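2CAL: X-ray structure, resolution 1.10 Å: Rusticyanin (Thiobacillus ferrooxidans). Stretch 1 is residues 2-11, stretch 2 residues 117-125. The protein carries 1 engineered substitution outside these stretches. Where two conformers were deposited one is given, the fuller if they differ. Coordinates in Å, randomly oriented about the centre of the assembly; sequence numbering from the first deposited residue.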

# COMPACT_ATOMS: atom_id res chain seq x y z
N LEU A 2 -8.68 9.26 8.44
CA LEU A 2 -7.53 8.66 7.77
C LEU A 2 -6.24 8.89 8.59
O LEU A 2 -6.19 9.84 9.37
N ASP A 3 -5.21 8.06 8.38
CA ASP A 3 -3.90 8.26 8.97
C ASP A 3 -3.20 9.36 8.17
O ASP A 3 -2.91 9.20 6.97
N THR A 4 -2.88 10.45 8.87
CA THR A 4 -2.26 11.60 8.22
C THR A 4 -1.03 12.00 9.03
O THR A 4 -0.58 13.15 8.96
N THR A 5 -0.45 11.08 9.77
CA THR A 5 0.80 11.32 10.49
C THR A 5 1.99 10.60 9.88
O THR A 5 1.90 9.39 9.68
N TRP A 6 3.04 11.32 9.61
CA TRP A 6 4.12 10.83 8.77
C TRP A 6 5.47 11.05 9.46
O TRP A 6 5.68 12.00 10.19
N LYS A 7 6.41 10.15 9.18
CA LYS A 7 7.80 10.24 9.58
C LYS A 7 8.66 10.28 8.31
O LYS A 7 8.17 10.04 7.20
N GLU A 8 9.95 10.60 8.45
CA GLU A 8 10.82 10.65 7.27
C GLU A 8 11.94 9.62 7.38
O GLU A 8 12.45 9.41 8.48
N ALA A 9 12.32 9.00 6.29
CA ALA A 9 13.30 7.93 6.24
C ALA A 9 14.33 8.22 5.17
O ALA A 9 14.01 8.66 4.09
N THR A 10 15.60 7.86 5.51
CA THR A 10 16.64 7.82 4.50
C THR A 10 16.52 6.57 3.66
O THR A 10 15.76 5.64 3.95
N LEU A 11 17.27 6.50 2.57
CA LEU A 11 17.21 5.30 1.74
C LEU A 11 17.61 4.06 2.50
O LEU A 11 16.91 3.03 2.33
N GLY A 117 16.36 14.62 0.60
CA GLY A 117 17.05 13.34 0.54
C GLY A 117 16.33 12.21 1.28
O GLY A 117 16.93 11.16 1.45
N LYS A 118 15.10 12.43 1.71
CA LYS A 118 14.31 11.52 2.54
C LYS A 118 12.91 11.28 1.94
O LYS A 118 12.50 11.95 0.96
N PHE A 119 12.22 10.32 2.52
CA PHE A 119 10.96 9.78 2.04
C PHE A 119 9.99 9.71 3.19
O PHE A 119 10.34 9.22 4.28
N GLY A 120 8.77 10.14 2.96
CA GLY A 120 7.74 10.02 4.00
C GLY A 120 7.17 8.61 4.07
O GLY A 120 7.00 7.90 3.09
N TYR A 121 6.84 8.21 5.32
CA TYR A 121 6.20 6.91 5.54
C TYR A 121 5.31 7.04 6.78
O TYR A 121 5.41 7.93 7.62
N THR A 122 4.42 6.04 6.88
CA THR A 122 3.49 5.92 8.01
C THR A 122 3.13 4.47 8.26
O THR A 122 3.38 3.59 7.43
N ASP A 123 2.60 4.25 9.45
CA ASP A 123 2.14 2.93 9.88
C ASP A 123 0.68 3.04 10.33
O ASP A 123 0.34 3.97 11.05
N PHE A 124 -0.11 2.06 9.96
CA PHE A 124 -1.48 1.96 10.53
C PHE A 124 -1.81 0.47 10.76
O PHE A 124 -1.19 -0.40 10.13
N THR A 125 -2.79 0.25 11.62
CA THR A 125 -3.26 -1.12 11.87
C THR A 125 -4.64 -1.30 11.31
O THR A 125 -5.43 -0.35 11.13

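Residues 2-11 and 117-125 of rusticyanin lie side by side, with strand 7-9 antiparallel to strand 119-125. Four backbone hydrogen bonds join them, in two reciprocal pairs: Lys 7 N to Tyr 121 O and Tyr 121 N to Lys 7 O, both 2.9 Å, then Ala 9 N to Phe 119 O at 2.8 Å and Phe 119 N to Ala 9 O at 2.9 Å. Between these pairs Glu 8 faces Gly 120 without a backbone hydrogen bond, and the strands draw close enough for a CA-H...O contact from Gly 120 CA to Lys 7 O (3.2 Å).

Lys 7, Ala 9, Phe 119 and Tyr 121 share one face of the sheet. The Tyr 121 ring (chi1 75°, p) comes over the neighbouring strand: its CD1 lies 3.8 Å from Ala 9 CB, and its OH is 3.6 Å from Lys 7 CD, a contact with the aliphatic part of the lysine (chi1 m, chi2 t) rather than with its amine. Phe 119 (m) has Ala 9 O near the plane of its ring, and its CE1 sits 4.2 Å from Leu 11 CD1.

On the other face, Glu 8 (chi1 and chi2 both m) curls back over the partner strand. Its OE1 is 3.3 Å from Gly 120 N, but the angle is too poor for a hydrogen bond. Lys 118 starts toward stretch 1, but its end leads away; its NZ ends 6.3 Å from Glu 8 OE1, too far for a salt bridge.

Buried Thr 122 (t) points toward stretch 1 and supplies the polar centre of the other end. Its OG1 lies 2.6 Å from both Asp 3 OD2 and Thr 5 O; with one proton within reach of two acceptors, the geometry does not settle which receives it. Asp 3 (t) also points in, and its OD1 accepts a hydrogen bond from Thr 5 N at 3.1 Å. Its OD2 approaches Asp 123 O at 3.2 Å, but both are acceptors. The methyl of Thr 122 serves a different partner: CG2 packs over one face of the Trp 6 indole (m), 3.8 Å from the centroid of its six-membered ring, in a CH-pi contact.

Thr 10 (p) turns away and caps a backbone N just past the stretch. Nearby, the O of water 1 bridges the stretches, accepting from Leu 11 N (2.9 Å) and donating to Gly 117 O (2.7 Å).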

# COMPACT_ATOMS: atom_id res chain seq x y z
CB LEU A 2 -7.29 9.24 6.37
CG LEU A 2 -8.35 8.95 5.31
CD1 LEU A 2 -8.13 9.74 4.01
CD2 LEU A 2 -8.40 7.46 5.02
CB ASP A 3 -3.11 6.95 8.91
CG ASP A 3 -1.64 7.08 9.28
OD1 ASP A 3 -1.24 8.11 9.87
OD2 ASP A 3 -0.94 6.07 8.99
CB THR A 4 -3.20 12.81 8.13
OG1 THR A 4 -3.66 13.13 9.46
CG2 THR A 4 -4.40 12.52 7.24
CB THR A 5 0.59 10.86 11.94
OG1 THR A 5 -0.52 11.58 12.50
CG2 THR A 5 1.79 11.28 12.78
CB TRP A 6 4.16 11.50 7.40
CG TRP A 6 2.84 11.30 6.68
CD1 TRP A 6 1.74 12.10 6.85
CD2 TRP A 6 2.49 10.29 5.75
NE1 TRP A 6 0.72 11.62 6.05
CE2 TRP A 6 1.15 10.52 5.35
CE3 TRP A 6 3.19 9.22 5.17
CZ2 TRP A 6 0.50 9.69 4.44
CZ3 TRP A 6 2.53 8.38 4.24
CH2 TRP A 6 1.18 8.66 3.89
CB LYS A 7 8.15 9.09 10.52
CG LYS A 7 7.49 9.06 11.86
CD LYS A 7 7.95 7.90 12.74
CE LYS A 7 6.78 6.97 13.01
NZ LYS A 7 6.94 6.13 14.23
CB GLU A 8 11.41 12.07 7.11
CG GLU A 8 10.28 13.06 6.78
CD GLU A 8 9.75 13.07 5.35
OE1 GLU A 8 10.48 12.60 4.43
OE2 GLU A 8 8.61 13.55 5.07
CB ALA A 9 12.65 6.59 5.93
CB THR A 10 18.04 7.79 5.12
OG1 THR A 10 18.12 6.59 5.90
CG2 THR A 10 18.30 8.94 6.08
CB LEU A 11 18.08 5.62 0.52
CG LEU A 11 17.94 4.64 -0.64
CD1 LEU A 11 16.52 4.65 -1.23
CD2 LEU A 11 18.91 4.94 -1.77
CB LYS A 118 14.23 12.08 3.96
CG LYS A 118 15.66 11.93 4.57
CD LYS A 118 15.61 12.48 5.97
CE LYS A 118 15.33 14.00 5.95
NZ LYS A 118 15.73 14.48 7.33
CB PHE A 119 11.18 8.40 1.41
CG PHE A 119 12.19 8.42 0.28
CD1 PHE A 119 13.52 8.11 0.58
CD2 PHE A 119 11.83 8.81 -0.99
CE1 PHE A 119 14.46 8.21 -0.44
CE2 PHE A 119 12.77 8.85 -2.00
CZ PHE A 119 14.09 8.54 -1.72
CB TYR A 121 7.23 5.78 5.66
CG TYR A 121 7.95 5.78 6.99
CD1 TYR A 121 9.03 6.61 7.24
CD2 TYR A 121 7.53 4.92 8.00
CE1 TYR A 121 9.69 6.58 8.47
CE2 TYR A 121 8.19 4.91 9.21
CZ TYR A 121 9.26 5.73 9.46
OH TYR A 121 9.85 5.65 10.70
CB THR A 122 2.24 6.78 7.75
OG1 THR A 122 1.51 6.91 9.00
CG2 THR A 122 1.32 6.21 6.72
CB ASP A 123 3.00 2.43 11.02
CG ASP A 123 4.32 1.86 10.56
OD1 ASP A 123 4.33 0.63 10.22
OD2 ASP A 123 5.27 2.64 10.58
CB PHE A 124 -2.50 2.66 9.67
CG PHE A 124 -2.77 2.10 8.31
CD1 PHE A 124 -3.68 1.09 8.11
CD2 PHE A 124 -2.10 2.58 7.19
CE1 PHE A 124 -3.90 0.58 6.84
CE2 PHE A 124 -2.32 2.06 5.94
CZ PHE A 124 -3.23 1.05 5.73
CB THR A 125 -3.23 -1.37 13.37
OG1 THR A 125 -3.28 -2.79 13.64
CG2 THR A 125 -4.45 -0.84 14.11
O HOH W 1 18.47 8.95 1.66